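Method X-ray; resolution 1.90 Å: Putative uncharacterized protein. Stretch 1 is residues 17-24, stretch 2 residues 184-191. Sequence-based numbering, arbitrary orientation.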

# COMPACT_ATOMS: atom_id res chain seq x y z
N VAL A 17 17.90 5.70 -15.84
CA VAL A 17 16.73 5.06 -15.24
C VAL A 17 15.50 5.28 -16.12
O VAL A 17 15.35 6.34 -16.72
CB VAL A 17 16.45 5.61 -13.82
CG1 VAL A 17 15.28 4.87 -13.18
CG2 VAL A 17 17.69 5.48 -12.95
N SER A 18 14.63 4.28 -16.22
CA SER A 18 13.40 4.43 -16.97
C SER A 18 12.60 5.62 -16.47
O SER A 18 12.54 5.87 -15.27
CB SER A 18 12.53 3.19 -16.89
OG SER A 18 11.27 3.44 -17.50
N SER A 19 11.99 6.35 -17.40
CA SER A 19 11.17 7.52 -17.06
C SER A 19 9.68 7.16 -17.06
O SER A 19 8.83 8.04 -16.91
CB SER A 19 11.41 8.65 -18.07
OG SER A 19 11.11 8.19 -19.38
N ARG A 20 9.39 5.87 -17.22
CA ARG A 20 8.02 5.40 -17.39
C ARG A 20 7.61 4.41 -16.27
O ARG A 20 6.78 3.52 -16.48
CB ARG A 20 7.86 4.77 -18.78
CG ARG A 20 7.91 5.79 -19.93
CD ARG A 20 8.01 5.13 -21.31
NE ARG A 20 9.14 4.22 -21.38
CZ ARG A 20 10.42 4.58 -21.32
NH1 ARG A 20 10.76 5.86 -21.21
NH2 ARG A 20 11.37 3.66 -21.37
N LEU A 21 8.17 4.60 -15.09
CA LEU A 21 7.86 3.78 -13.92
C LEU A 21 6.80 4.43 -13.03
O LEU A 21 6.41 5.58 -13.25
CB LEU A 21 9.13 3.55 -13.10
CG LEU A 21 10.30 2.94 -13.88
CD1 LEU A 21 11.49 2.78 -12.96
CD2 LEU A 21 9.91 1.59 -14.49
N LEU A 22 6.31 3.70 -12.03
CA LEU A 22 5.40 4.27 -11.05
C LEU A 22 6.07 5.43 -10.35
O LEU A 22 7.28 5.43 -10.17
CB LEU A 22 4.98 3.23 -10.00
CG LEU A 22 4.40 1.90 -10.49
CD1 LEU A 22 4.17 0.99 -9.31
CD2 LEU A 22 3.10 2.11 -11.25
N THR A 23 5.27 6.42 -9.95
CA THR A 23 5.77 7.53 -9.15
C THR A 23 4.77 7.83 -8.06
O THR A 23 3.62 7.39 -8.11
CB THR A 23 6.03 8.80 -9.99
OG1 THR A 23 4.81 9.24 -10.58
CG2 THR A 23 7.05 8.53 -11.10
N GLN A 24 5.19 8.60 -7.06
CA GLN A 24 4.28 8.96 -5.98
C GLN A 24 4.40 10.42 -5.58
O GLN A 24 5.47 11.03 -5.71
CB GLN A 24 4.53 8.06 -4.77
CG GLN A 24 5.92 8.19 -4.15
CD GLN A 24 6.07 7.37 -2.89
OE1 GLN A 24 5.65 6.22 -2.83
NE2 GLN A 24 6.66 7.97 -1.86
N ASP A 184 -2.04 5.39 -18.98
CA ASP A 184 -1.12 6.19 -18.19
C ASP A 184 0.26 6.14 -18.83
O ASP A 184 0.64 5.13 -19.43
CB ASP A 184 -1.04 5.68 -16.75
CG ASP A 184 -0.45 6.70 -15.81
OD1 ASP A 184 0.78 6.73 -15.66
OD2 ASP A 184 -1.24 7.48 -15.23
N SER A 185 1.03 7.22 -18.72
CA SER A 185 2.35 7.26 -19.34
C SER A 185 3.32 6.29 -18.66
O SER A 185 4.30 5.86 -19.26
CB SER A 185 2.93 8.68 -19.28
OG SER A 185 3.21 9.05 -17.95
N ARG A 186 3.03 5.94 -17.41
CA ARG A 186 3.93 5.10 -16.62
C ARG A 186 3.77 3.62 -16.95
O ARG A 186 3.59 2.78 -16.07
CB ARG A 186 3.68 5.34 -15.13
CG ARG A 186 3.81 6.80 -14.75
CD ARG A 186 3.29 7.07 -13.35
NE ARG A 186 3.38 8.48 -12.98
CZ ARG A 186 2.54 9.42 -13.41
NH1 ARG A 186 1.57 9.11 -14.25
NH2 ARG A 186 2.69 10.68 -13.00
N GLU A 187 3.88 3.29 -18.24
CA GLU A 187 3.52 1.96 -18.73
C GLU A 187 4.49 0.85 -18.30
O GLU A 187 4.13 -0.33 -18.36
CB GLU A 187 3.42 2.00 -20.26
CG GLU A 187 4.72 2.32 -20.96
CD GLU A 187 4.53 2.67 -22.43
OE1 GLU A 187 3.37 2.82 -22.88
OE2 GLU A 187 5.54 2.78 -23.14
N GLU A 188 5.69 1.21 -17.85
CA GLU A 188 6.64 0.23 -17.35
C GLU A 188 6.52 0.02 -15.82
O GLU A 188 7.20 -0.84 -15.25
CB GLU A 188 8.07 0.64 -17.73
CG GLU A 188 8.32 0.53 -19.24
CD GLU A 188 9.66 1.09 -19.70
OE1 GLU A 188 10.58 1.27 -18.87
OE2 GLU A 188 9.80 1.36 -20.92
N GLY A 189 5.63 0.77 -15.18
CA GLY A 189 5.48 0.73 -13.73
C GLY A 189 4.79 -0.52 -13.22
O GLY A 189 5.10 -1.00 -12.13
N LEU A 190 3.84 -1.03 -14.00
CA LEU A 190 3.21 -2.32 -13.74
C LEU A 190 3.27 -3.15 -15.01
O LEU A 190 2.77 -2.73 -16.05
CB LEU A 190 1.76 -2.16 -13.29
CG LEU A 190 0.98 -3.43 -12.90
CD1 LEU A 190 -0.10 -3.07 -11.89
CD2 LEU A 190 0.34 -4.10 -14.10
N GLU A 191 3.89 -4.32 -14.91
CA GLU A 191 3.91 -5.29 -16.00
C GLU A 191 3.28 -6.58 -15.49
O GLU A 191 3.58 -7.01 -14.37
CB GLU A 191 5.34 -5.54 -16.48
CG GLU A 191 6.10 -4.30 -16.96
CD GLU A 191 5.69 -3.83 -18.35
OE1 GLU A 191 4.65 -4.29 -18.87
OE2 GLU A 191 6.41 -2.99 -18.92
O HOH W 1 5.59 8.25 -17.26

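Two largely loop segments far apart in sequence can be locked together when a tight turn offers one partner both a backbone N-H and a carboxylate, and residues 17-24 and 184-191 illustrate the principle. The second stretch folds into a type I beta turn from Arg186 to Gly189, closed by Gly189 N to Arg186 O at 3.0 Å. The carbonyl of Arg20 sits against this turn and accepts a hydrogen bond from Glu188 N (N to O, 2.9 Å).

Side-chain conformation adds the other directional bonds. Glu188 points toward the first stretch, and its m, t conformation carries the carboxylate out to donors from two residues. Its OE1 receives the hydroxyl of Ser18, OG to OE1 at 2.7 Å, while OE2 takes Arg20 NE at 3.0 Å and Arg20 NH2 at 2.8 Å, a salt bridge made at the edge of the guanidinium. Arg20 reaches this position by bending: chi3 is m and chi4 is -67°, so the chain does not simply run straight outward. The t rotamer of Ser18 lets the same OG also accept from Arg20 N at 3.1 Å, tying the loop to itself as well as to Glu188.

Arg186 adopts the contrasting solution, extended through chi2 and chi3 (both t) before chi4 turns to 77°. Its NE donates to Thr23 OG1 at 2.9 Å, with Thr23 in p, and its NH1 forms a salt bridge with Asp184 OD1 at 2.9 Å. Asp184 OD1 also accepts Arg186 N at 3.0 Å, so one carboxylate oxygen braces both ends of the arginine.

Leu21 and Leu22, both m, t, bring their ends nearer the second stretch. Leu22 CG lies 3.4 Å from Gly189 O. Glycine suits this close approach: an ideal CB there would fall 2.6 Å from Leu22 CD2, a clash.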